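Local atomic coordinates of nitrite oxidoreductase subunit A (Kuenenia stuttgartiensis, PDB entry 7B04), a protein that belongs to the molybdopterin oxidoreductase family and holds an iron/sulfur cluster, a molybdenum atom and two MD1 groups. Residues A563-A568 with E707-C712; L286-V291 with S559-G564; G569-S574 with T778-Y783. All coordinates share one frame; numbering follows the deposited sequence.

Contact 1 of 3, residues A563-A568 with E707-C712; sequences AGNYKA and EITNSC. With MD1 (phosphoric acid 4-(2-amino-4-oxo-3,4,5,6,-tetrahydro-pteridin-6-yl)-2-hydroxy-3,4-dimercapto-but-3-en-yl ester guanylate ester), chain C.
The carboxamide of Asn565 reaches across to the backbone of 707-712, where its ND2 donates to the carbonyl O of Asn710. The N-H...O angle is 149°; the modelled separation of 2.5 Å is too short to be taken literally at this resolution. This joins the pocket loop that follows strand 558-561 in the molybdopterin oxidoreductase fold to the loop leaving strand 707-709. CG of Asn565 stands anti to the backbone N (chi1 -153°), and the end of the side chain approaches 710-712. Its OD1 lies beside the next two residues, 3.3 Å from CA of Ser711 and equally far from N of Cys712.

Cys712 is the residue most covered here. Its side chain meets Gly564, Tyr566 and Lys567: SG comes within 3.7 Å of the Gly564 carbonyl O and makes an oblique sulfur-aromatic contact with the Tyr566 ring, 4.6 Å from the ring centroid and 61° off its normal. CB of Cys712 meets the end of the Lys567 chain, 3.7 Å from NZ. Lys567 is the centre of an inverse gamma turn, and its NZ is modelled as donating to OH of Tyr566, at a separation too short to be reliable. Both polar ends are buried and share Asp290, by a salt bridge from NZ and a hydrogen bond from OH; the Tyr566 ring also stacks with Tyr270.

The same loop touches MD1 and lies close to the molybdenum atom. CA of Ala563 approaches S12 of MD1, and CA of Gly564 lies 3.6 Å from its S13.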
loop_
_atom_site.group_PDB
_atom_site.type_symbol
_atom_site.label_atom_id
_atom_site.label_comp_id
_atom_site.label_asym_id
_atom_site.label_seq_id
_atom_site.Cartn_x
_atom_site.Cartn_y
_atom_site.Cartn_z
ATOM N N ALA B 563 5.713 15.277 -0.564
ATOM C CA ALA B 563 6.529 14.560 -1.526
ATOM C C ALA B 563 7.242 13.429 -0.792
ATOM O O ALA B 563 6.839 13.041 0.310
ATOM C CB ALA B 563 7.501 15.531 -2.211
ATOM N N GLY B 564 8.293 12.897 -1.403
ATOM C CA GLY B 564 9.140 11.947 -0.723
ATOM C C GLY B 564 10.026 12.650 0.289
ATOM O O GLY B 564 9.843 13.818 0.632
ATOM N N ASN B 565 11.016 11.907 0.776
ATOM C CA ASN B 565 11.932 12.420 1.792
ATOM C C ASN B 565 13.098 13.111 1.098
ATOM O O ASN B 565 14.019 12.459 0.603
ATOM C CB ASN B 565 12.411 11.307 2.715
ATOM C CG ASN B 565 12.777 11.825 4.090
ATOM O OD1 ASN B 565 12.714 13.029 4.345
ATOM N ND2 ASN B 565 13.158 10.922 4.984
ATOM N N TYR B 566 13.070 14.444 1.090
ATOM C CA TYR B 566 14.045 15.255 0.376
ATOM C C TYR B 566 14.982 16.031 1.281
ATOM O O TYR B 566 16.027 16.490 0.810
ATOM C CB TYR B 566 13.318 16.289 -0.493
ATOM C CG TYR B 566 12.620 17.317 0.372
ATOM C CD1 TYR B 566 11.379 17.047 0.933
ATOM C CD2 TYR B 566 13.221 18.536 0.668
ATOM C CE1 TYR B 566 10.749 17.964 1.746
ATOM C CE2 TYR B 566 12.599 19.458 1.483
ATOM C CZ TYR B 566 11.363 19.167 2.016
ATOM O OH TYR B 566 10.743 20.086 2.829
ATOM N N LYS B 567 14.639 16.197 2.559
ATOM C CA LYS B 567 15.219 17.266 3.369
ATOM C C LYS B 567 16.630 16.880 3.815
ATOM O O LYS B 567 16.900 16.565 4.975
ATOM C CB LYS B 567 14.320 17.597 4.551
ATOM C CG LYS B 567 14.715 18.886 5.265
ATOM C CD LYS B 567 13.706 19.285 6.331
ATOM C CE LYS B 567 12.817 20.425 5.867
ATOM N NZ LYS B 567 11.733 19.957 4.968
ATOM N N ALA B 568 17.549 16.915 2.847
ATOM C CA ALA B 568 18.962 16.844 3.185
ATOM C C ALA B 568 19.429 18.107 3.886
ATOM O O ALA B 568 20.529 18.119 4.449
ATOM C CB ALA B 568 19.801 16.600 1.930
ATOM N N GLU B 707 23.714 3.524 10.192
ATOM C CA GLU B 707 23.195 4.436 9.185
ATOM C C GLU B 707 22.265 5.458 9.824
ATOM O O GLU B 707 21.567 5.166 10.797
ATOM C CB GLU B 707 22.458 3.677 8.076
ATOM C CG GLU B 707 22.213 4.521 6.853
ATOM C CD GLU B 707 23.508 4.982 6.217
ATOM O OE1 GLU B 707 24.455 4.174 6.144
ATOM O OE2 GLU B 707 23.595 6.159 5.818
ATOM N N ILE B 708 22.257 6.657 9.247
ATOM C CA ILE B 708 21.518 7.802 9.766
ATOM C C ILE B 708 20.450 8.202 8.756
ATOM O O ILE B 708 20.682 8.150 7.543
ATOM C CB ILE B 708 22.467 8.984 10.061
ATOM C CG1 ILE B 708 21.686 10.236 10.469
ATOM C CG2 ILE B 708 23.351 9.277 8.856
ATOM C CD1 ILE B 708 20.959 10.095 11.776
ATOM N N THR B 709 19.275 8.581 9.258
ATOM C CA THR B 709 18.209 9.086 8.402
ATOM C C THR B 709 17.367 10.083 9.184
ATOM O O THR B 709 17.332 10.066 10.417
ATOM C CB THR B 709 17.309 7.972 7.853
ATOM O OG1 THR B 709 16.304 8.553 7.011
ATOM C CG2 THR B 709 16.619 7.244 8.984
ATOM N N ASN B 710 16.665 10.937 8.439
ATOM C CA ASN B 710 15.725 11.902 8.990
ATOM C C ASN B 710 14.509 11.931 8.080
ATOM O O ASN B 710 14.435 11.201 7.086
ATOM C CB ASN B 710 16.329 13.311 9.082
ATOM C CG ASN B 710 17.696 13.333 9.735
ATOM O OD1 ASN B 710 17.919 12.709 10.770
ATOM N ND2 ASN B 710 18.621 14.066 9.129
ATOM N N SER B 711 13.532 12.760 8.430
ATOM C CA SER B 711 12.346 12.905 7.603
ATOM C C SER B 711 11.903 14.360 7.594
ATOM O O SER B 711 12.330 15.171 8.420
ATOM C CB SER B 711 11.208 11.997 8.079
ATOM O OG SER B 711 10.023 12.226 7.341
ATOM N N CYS B 712 11.040 14.676 6.633
ATOM C CA CYS B 712 10.435 15.992 6.517
ATOM C C CYS B 712 9.002 16.025 7.028
ATOM O O CYS B 712 8.395 17.100 7.064
ATOM C CB CYS B 712 10.480 16.463 5.062
ATOM S SG CYS B 712 9.527 15.436 3.925
HETATM P PB MD1 C . 0.767 12.498 -4.238
HETATM O O3B MD1 C . 0.661 12.382 -5.877
HETATM O O1B MD1 C . -0.571 12.171 -3.620
HETATM O O2B MD1 C . 1.165 13.905 -3.861
HETATM O O3A MD1 C . 1.908 11.430 -3.706
HETATM C C10 MD1 C . 3.264 11.629 -4.001
HETATM C C11 MD1 C . 4.118 11.111 -2.808
HETATM O O11 MD1 C . 3.321 9.845 -2.231
HETATM C C12 MD1 C . 5.386 10.929 -3.207
HETATM S S12 MD1 C . 6.105 12.105 -4.390
HETATM C C13 MD1 C . 6.369 9.828 -2.729
HETATM S S13 MD1 C . 8.031 9.873 -3.458
HETATM C C14 MD1 C . 6.075 8.754 -1.819
HETATM N N15 MD1 C . 5.016 7.848 -2.612
HETATM C C16 MD1 C . 4.343 6.934 -1.783
HETATM C C15 MD1 C . 4.029 5.547 -2.217
HETATM O O14 MD1 C . 4.353 5.170 -3.293
HETATM N N17 MD1 C . 3.307 4.640 -1.284
HETATM C C17 MD1 C . 2.887 5.138 0.119
HETATM N N16 MD1 C . 2.185 4.245 1.021
HETATM N N18 MD1 C . 3.203 6.548 0.561
HETATM C C20 MD1 C . 3.904 7.438 -0.329
HETATM N N8 MD1 C . 4.220 8.762 0.031
HETATM C C7 MD1 C . 5.716 9.142 -0.409
HETATM P PA MD1 C . -0.644 11.789 -6.693
HETATM O O1A MD1 C . -0.204 11.437 -8.092
HETATM O O2A MD1 C . -1.137 10.554 -5.979
HETATM O "O5'" MD1 C . -1.866 12.892 -6.780
HETATM C "C5'" MD1 C . -2.762 13.002 -5.715
HETATM C "C4'" MD1 C . -4.212 13.317 -6.225
HETATM O "O4'" MD1 C . -4.247 14.569 -7.157
HETATM C "C1'" MD1 C . -5.172 14.110 -8.318
HETATM N N9 MD1 C . -4.954 14.909 -9.552
HETATM C C4 MD1 C . -5.316 16.188 -9.581
HETATM N N3 MD1 C . -5.940 17.071 -8.554
HETATM C C2 MD1 C . -6.230 18.469 -8.870
HETATM N N2 MD1 C . -6.837 19.328 -7.870
HETATM N N1 MD1 C . -5.912 18.994 -10.176
HETATM C C6 MD1 C . -5.314 18.139 -11.156
HETATM O O6 MD1 C . -5.049 18.563 -12.228
HETATM C C5 MD1 C . -5.014 16.674 -10.816
HETATM N N7 MD1 C . -4.474 15.687 -11.525
HETATM C C8 MD1 C . -4.433 14.584 -10.750
HETATM C "C2'" MD1 C . -4.805 12.903 -8.476
HETATM O "O2'" MD1 C . -5.809 12.149 -9.214
HETATM C "C3'" MD1 C . -4.668 12.343 -6.919
HETATM O "O3'" MD1 C . -5.980 11.967 -6.410
#

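Contact 2 of 3, residues L286-V291 with S559-G564. With MD1 (phosphoric acid 4-(2-amino-4-oxo-3,4,5,6,-tetrahydro-pteridin-6-yl)-2-hydroxy-3,4-dimercapto-but-3-en-yl ester guanylate ester), chain C.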
loop_
_atom_site.group_PDB
_atom_site.type_symbol
_atom_site.label_atom_id
_atom_site.label_comp_id
_atom_site.label_asym_id
_atom_site.label_seq_id
_atom_site.Cartn_x
_atom_site.Cartn_y
_atom_site.Cartn_z
ATOM N N LEU B 286 12.083 29.316 -0.243
ATOM C CA LEU B 286 12.578 28.148 0.468
ATOM C C LEU B 286 12.302 26.906 -0.366
ATOM O O LEU B 286 11.361 26.876 -1.166
ATOM C CB LEU B 286 11.927 28.018 1.850
ATOM C CG LEU B 286 12.675 27.266 2.950
ATOM C CD1 LEU B 286 12.273 27.847 4.281
ATOM C CD2 LEU B 286 12.378 25.775 2.922
ATOM N N GLN B 287 13.146 25.888 -0.181
ATOM C CA GLN B 287 13.037 24.661 -0.966
ATOM C C GLN B 287 11.620 24.096 -0.931
ATOM O O GLN B 287 11.020 23.827 -1.977
ATOM C CB GLN B 287 14.042 23.629 -0.452
ATOM C CG GLN B 287 14.186 22.402 -1.334
ATOM C CD GLN B 287 15.062 21.333 -0.708
ATOM O OE1 GLN B 287 15.392 21.400 0.476
ATOM N NE2 GLN B 287 15.445 20.341 -1.504
ATOM N N THR B 288 11.066 23.916 0.268
ATOM C CA THR B 288 9.747 23.311 0.406
ATOM C C THR B 288 9.127 23.760 1.720
ATOM O O THR B 288 9.790 23.735 2.760
ATOM C CB THR B 288 9.823 21.781 0.344
ATOM O OG1 THR B 288 9.948 21.363 -1.021
ATOM C CG2 THR B 288 8.566 21.156 0.935
ATOM N N SER B 289 7.862 24.171 1.667
ATOM C CA SER B 289 7.084 24.451 2.868
ATOM C C SER B 289 6.279 23.205 3.230
ATOM O O SER B 289 5.302 22.872 2.553
ATOM C CB SER B 289 6.167 25.650 2.643
ATOM O OG SER B 289 5.324 25.874 3.760
ATOM N N ASP B 290 6.711 22.501 4.278
ATOM C CA ASP B 290 6.007 21.334 4.795
ATOM C C ASP B 290 6.021 21.398 6.319
ATOM O O ASP B 290 6.639 22.286 6.913
ATOM C CB ASP B 290 6.624 20.034 4.267
ATOM C CG ASP B 290 8.111 19.944 4.533
ATOM O OD1 ASP B 290 8.686 20.903 5.092
ATOM O OD2 ASP B 290 8.709 18.909 4.174
ATOM N N VAL B 291 5.351 20.440 6.963
ATOM C CA VAL B 291 5.141 20.477 8.406
ATOM C C VAL B 291 5.346 19.094 9.011
ATOM O O VAL B 291 5.233 18.071 8.330
ATOM C CB VAL B 291 3.730 20.988 8.778
ATOM C CG1 VAL B 291 3.533 22.419 8.324
ATOM C CG2 VAL B 291 2.658 20.082 8.184
ATOM N N SER B 559 0.397 26.899 3.579
ATOM C CA SER B 559 0.192 26.246 2.294
ATOM C C SER B 559 1.401 25.361 2.034
ATOM O O SER B 559 2.527 25.858 1.924
ATOM C CB SER B 559 -0.006 27.284 1.189
ATOM O OG SER B 559 -0.119 26.684 -0.086
ATOM N N HIS B 560 1.169 24.053 1.933
ATOM C CA HIS B 560 2.239 23.072 2.011
ATOM C C HIS B 560 2.143 22.055 0.885
ATOM O O HIS B 560 1.045 21.673 0.469
ATOM C CB HIS B 560 2.213 22.350 3.364
ATOM C CG HIS B 560 2.187 23.278 4.538
ATOM N ND1 HIS B 560 3.274 24.042 4.907
ATOM C CD2 HIS B 560 1.203 23.573 5.421
ATOM C CE1 HIS B 560 2.961 24.767 5.966
ATOM N NE2 HIS B 560 1.711 24.499 6.300
ATOM N N THR B 561 3.304 21.621 0.400
ATOM C CA THR B 561 3.408 20.533 -0.558
ATOM C C THR B 561 3.958 19.290 0.131
ATOM O O THR B 561 4.672 19.380 1.134
ATOM C CB THR B 561 4.305 20.907 -1.746
ATOM O OG1 THR B 561 4.209 19.896 -2.756
ATOM C CG2 THR B 561 5.754 21.038 -1.309
ATOM N N TRP B 562 3.604 18.127 -0.408
ATOM C CA TRP B 562 4.035 16.852 0.144
ATOM C C TRP B 562 4.679 16.015 -0.944
ATOM O O TRP B 562 4.243 16.033 -2.099
ATOM C CB TRP B 562 2.870 16.091 0.767
ATOM C CG TRP B 562 2.324 16.784 1.950
ATOM C CD1 TRP B 562 1.139 17.443 2.035
ATOM C CD2 TRP B 562 2.952 16.915 3.230
ATOM N NE1 TRP B 562 0.981 17.967 3.291
ATOM C CE2 TRP B 562 2.082 17.660 4.045
ATOM C CE3 TRP B 562 4.164 16.470 3.767
ATOM C CZ2 TRP B 562 2.380 17.971 5.367
ATOM C CZ3 TRP B 562 4.460 16.780 5.080
ATOM C CH2 TRP B 562 3.571 17.523 5.865
ATOM N N ALA B 563 5.713 15.277 -0.564
ATOM C CA ALA B 563 6.529 14.560 -1.526
ATOM C C ALA B 563 7.242 13.429 -0.792
ATOM O O ALA B 563 6.839 13.041 0.310
ATOM C CB ALA B 563 7.501 15.531 -2.211
ATOM N N GLY B 564 8.293 12.897 -1.403
ATOM C CA GLY B 564 9.140 11.947 -0.723
ATOM C C GLY B 564 10.026 12.650 0.289
ATOM O O GLY B 564 9.843 13.818 0.632
HETATM P PB MD1 C . 0.767 12.498 -4.238
HETATM O O3B MD1 C . 0.661 12.382 -5.877
HETATM O O1B MD1 C . -0.571 12.171 -3.620
HETATM O O2B MD1 C . 1.165 13.905 -3.861
HETATM O O3A MD1 C . 1.908 11.430 -3.706
HETATM C C10 MD1 C . 3.264 11.629 -4.001
HETATM C C11 MD1 C . 4.118 11.111 -2.808
HETATM O O11 MD1 C . 3.321 9.845 -2.231
HETATM C C12 MD1 C . 5.386 10.929 -3.207
HETATM S S12 MD1 C . 6.105 12.105 -4.390
HETATM C C13 MD1 C . 6.369 9.828 -2.729
HETATM S S13 MD1 C . 8.031 9.873 -3.458
HETATM C C14 MD1 C . 6.075 8.754 -1.819
HETATM N N15 MD1 C . 5.016 7.848 -2.612
HETATM C C16 MD1 C . 4.343 6.934 -1.783
HETATM C C15 MD1 C . 4.029 5.547 -2.217
HETATM O O14 MD1 C . 4.353 5.170 -3.293
HETATM N N17 MD1 C . 3.307 4.640 -1.284
HETATM C C17 MD1 C . 2.887 5.138 0.119
HETATM N N16 MD1 C . 2.185 4.245 1.021
HETATM N N18 MD1 C . 3.203 6.548 0.561
HETATM C C20 MD1 C . 3.904 7.438 -0.329
HETATM N N8 MD1 C . 4.220 8.762 0.031
HETATM C C7 MD1 C . 5.716 9.142 -0.409
HETATM P PA MD1 C . -0.644 11.789 -6.693
HETATM O O1A MD1 C . -0.204 11.437 -8.092
HETATM O O2A MD1 C . -1.137 10.554 -5.979
HETATM O "O5'" MD1 C . -1.866 12.892 -6.780
HETATM C "C5'" MD1 C . -2.762 13.002 -5.715
HETATM C "C4'" MD1 C . -4.212 13.317 -6.225
HETATM O "O4'" MD1 C . -4.247 14.569 -7.157
HETATM C "C1'" MD1 C . -5.172 14.110 -8.318
HETATM N N9 MD1 C . -4.954 14.909 -9.552
HETATM C C4 MD1 C . -5.316 16.188 -9.581
HETATM N N3 MD1 C . -5.940 17.071 -8.554
HETATM C C2 MD1 C . -6.230 18.469 -8.870
HETATM N N2 MD1 C . -6.837 19.328 -7.870
HETATM N N1 MD1 C . -5.912 18.994 -10.176
HETATM C C6 MD1 C . -5.314 18.139 -11.156
HETATM O O6 MD1 C . -5.049 18.563 -12.228
HETATM C C5 MD1 C . -5.014 16.674 -10.816
HETATM N N7 MD1 C . -4.474 15.687 -11.525
HETATM C C8 MD1 C . -4.433 14.584 -10.750
HETATM C "C2'" MD1 C . -4.805 12.903 -8.476
HETATM O "O2'" MD1 C . -5.809 12.149 -9.214
HETATM C "C3'" MD1 C . -4.668 12.343 -6.919
HETATM O "O3'" MD1 C . -5.980 11.967 -6.410
#
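Strand 558-561, at the edge of a five-stranded parallel sheet within the molybdopterin oxidoreductase region, is met near its end by the loop 286-291, its Ser289 lying against His560 and Thr561. The carbonyl O of Ser289 accepts from N of Thr561 at 3.2 Å. CA of His560 makes a weaker C-H...O approach to the same oxygen.

The side chain of Ser289 turns to the His560 ring: its OG, anti to the backbone N (chi1 175°), sits at the ring edge and hydrogen-bonds ND1 at 3.0 Å. NE2, on the far side of the imidazole, is bonded to the carbonyl O of Ser557, which together with Ser289 would fix the ring's rotation. CG1 of Val291 then covers one ring face in a CH-pi contact, 3.5 Å from the centroid. Its other methyl, CG2, packs 3.5 Å from CZ2 of Trp562. That indole takes CB of Asp290 over a face, 4.0 Å from CZ3, and the Val291 carbonyl O at its edge. At the start of the contact the side chains of Thr288 and Thr561 cross at about a right angle, their CG2 methyls 3.6 Å apart.

Around these residues, the Asp290 carboxylate, bonded to Tyr566 and salt-bridged to Lys567, also meets Arg808, and Trp562 NE1 bonds His524 on strand 521-525. That strand flanks 558-561 in the sheet, while helices 280-283 and 527-530 touch Thr561.

Contact 3 of 3, residues G569-S574 with T778-Y783; sequences GNFQAS and TTMKGY
Two hydrogen bonds join the loop 569-574, whose Phe571 is the centre of an inverse gamma turn, to 778-783, which ends in a type II beta turn from Met780 to Tyr783. In the first, the Thr778 backbone N donates to the Gln572 carbonyl O at 2.9 Å, in the carbonyl plane and on a lone pair. In the second, OG1 of Thr779 donates to the carbonyl O of Asn570; the modelled 2.5 Å is doubtful as a length.

Van der Waals contacts surround Thr778. Thr778 and Gln572 lie side by side, their side chains pointing the same way, and CG2 of Thr778 comes 3.4 Å from OG of Ser574, whose hydroxyl bonds Ser577. Thr778 also packs on Tyr407 of subunit B, and Gln572 and Thr779 on its Ile410, so the contact borders the partner chain.

The aromatic contact is between Met780 and the Phe571 ring. The thioether runs obliquely to the ring, with SD 4.3 Å from the centroid, a Met-aromatic contact. CE, bent back at chi3 (-85°), covers the ring face toward its rim, 3.5 Å from CD1.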
loop_
_atom_site.group_PDB
_atom_site.type_symbol
_atom_site.label_atom_id
_atom_site.label_comp_id
_atom_site.label_asym_id
_atom_site.label_seq_id
_atom_site.Cartn_x
_atom_site.Cartn_y
_atom_site.Cartn_z
ATOM N N GLY B 569 18.614 19.163 3.864
ATOM C CA GLY B 569 18.867 20.377 4.605
ATOM C C GLY B 569 18.619 20.267 6.091
ATOM O O GLY B 569 18.767 21.265 6.803
ATOM N N ASN B 570 18.222 19.087 6.576
ATOM C CA ASN B 570 18.163 18.866 8.016
ATOM C C ASN B 570 19.547 18.964 8.634
ATOM O O ASN B 570 19.691 19.422 9.774
ATOM C CB ASN B 570 17.536 17.506 8.318
ATOM C CG ASN B 570 16.024 17.546 8.296
ATOM O OD1 ASN B 570 15.410 18.461 8.844
ATOM N ND2 ASN B 570 15.414 16.550 7.664
ATOM N N PHE B 571 20.577 18.550 7.895
ATOM C CA PHE B 571 21.962 18.788 8.293
ATOM C C PHE B 571 22.321 20.208 7.856
ATOM O O PHE B 571 23.142 20.449 6.966
ATOM C CB PHE B 571 22.887 17.737 7.694
ATOM C CG PHE B 571 22.524 16.325 8.070
ATOM C CD1 PHE B 571 23.028 15.747 9.225
ATOM C CD2 PHE B 571 21.678 15.576 7.268
ATOM C CE1 PHE B 571 22.695 14.449 9.573
ATOM C CE2 PHE B 571 21.344 14.278 7.609
ATOM C CZ PHE B 571 21.850 13.715 8.765
ATOM N N GLN B 572 21.666 21.161 8.513
ATOM C CA GLN B 572 21.656 22.552 8.083
ATOM C C GLN B 572 22.935 23.253 8.517
ATOM O O GLN B 572 23.316 23.203 9.690
ATOM C CB GLN B 572 20.432 23.254 8.671
ATOM C CG GLN B 572 20.216 24.690 8.231
ATOM C CD GLN B 572 19.939 24.814 6.748
ATOM O OE1 GLN B 572 20.688 25.458 6.020
ATOM N NE2 GLN B 572 18.864 24.186 6.291
ATOM N N ALA B 573 23.599 23.899 7.562
ATOM C CA ALA B 573 24.855 24.590 7.819
ATOM C C ALA B 573 24.610 26.032 8.246
ATOM O O ALA B 573 23.704 26.699 7.738
ATOM C CB ALA B 573 25.742 24.565 6.575
ATOM N N SER B 574 25.430 26.507 9.180
ATOM C CA SER B 574 25.381 27.889 9.639
ATOM C C SER B 574 26.712 28.208 10.314
ATOM O O SER B 574 27.575 27.340 10.469
ATOM C CB SER B 574 24.188 28.138 10.568
ATOM O OG SER B 574 24.339 27.478 11.810
ATOM N N THR B 778 22.467 22.537 12.423
ATOM C CA THR B 778 21.639 23.338 13.321
ATOM C C THR B 778 20.672 22.466 14.104
ATOM O O THR B 778 20.355 22.767 15.261
ATOM C CB THR B 778 20.862 24.400 12.542
ATOM O OG1 THR B 778 19.879 23.765 11.714
ATOM C CG2 THR B 778 21.798 25.230 11.679
ATOM N N THR B 779 20.190 21.391 13.489
ATOM C CA THR B 779 19.203 20.523 14.108
ATOM C C THR B 779 19.822 19.379 14.901
ATOM O O THR B 779 19.094 18.689 15.622
ATOM C CB THR B 779 18.273 19.945 13.038
ATOM O OG1 THR B 779 19.030 19.117 12.149
ATOM C CG2 THR B 779 17.628 21.062 12.236
ATOM N N MET B 780 21.134 19.156 14.796
ATOM C CA MET B 780 21.707 17.956 15.387
ATOM C C MET B 780 23.037 18.141 16.105
ATOM O O MET B 780 23.542 17.160 16.662
ATOM C CB MET B 780 21.869 16.876 14.306
ATOM C CG MET B 780 20.587 16.129 13.982
ATOM S SD MET B 780 20.687 15.172 12.459
ATOM C CE MET B 780 20.265 16.413 11.241
ATOM N N LYS B 781 23.630 19.334 16.120
ATOM C CA LYS B 781 24.831 19.520 16.928
ATOM C C LYS B 781 24.481 19.350 18.401
ATOM O O LYS B 781 23.512 19.934 18.892
ATOM C CB LYS B 781 25.477 20.885 16.689
ATOM C CG LYS B 781 26.807 21.012 17.439
ATOM C CD LYS B 781 27.420 22.399 17.367
ATOM C CE LYS B 781 28.797 22.365 16.728
ATOM N NZ LYS B 781 28.719 22.026 15.297
ATOM N N GLY B 782 25.270 18.539 19.100
ATOM C CA GLY B 782 24.981 18.143 20.460
ATOM C C GLY B 782 24.591 16.690 20.570
ATOM O O GLY B 782 24.748 16.093 21.642
ATOM N N TYR B 783 24.091 16.109 19.484
ATOM C CA TYR B 783 23.758 14.698 19.420
ATOM C C TYR B 783 24.994 13.905 19.044
ATOM O O TYR B 783 25.839 14.360 18.270
ATOM C CB TYR B 783 22.665 14.433 18.390
ATOM C CG TYR B 783 21.290 14.783 18.861
ATOM C CD1 TYR B 783 20.740 14.178 19.982
ATOM C CD2 TYR B 783 20.534 15.714 18.174
ATOM C CE1 TYR B 783 19.472 14.501 20.403
ATOM C CE2 TYR B 783 19.274 16.044 18.586
ATOM C CZ TYR B 783 18.749 15.440 19.698
ATOM O OH TYR B 783 17.490 15.783 20.091
#

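The three contacts follow one stretch of chain, 559-574, as it leaves the edge strand 558-561: contact 2 at the strand end, contact 1 next, contact 3 furthest on. Contacts 1 and 2 share Ala563 and Gly564 and both touch MD1, with centres about 12 Å apart. Centre to centre, contact 3 lies about 13 Å from contact 1 and about 19 Å from contact 2; it is further from the middle of the chain and has more residues against subunit B. The partners come from distant sequence: 286-291 before the stretch, 707-712 and 778-783 after it. The chain is thus gripped just before and just after the residues that line the MD1 pocket.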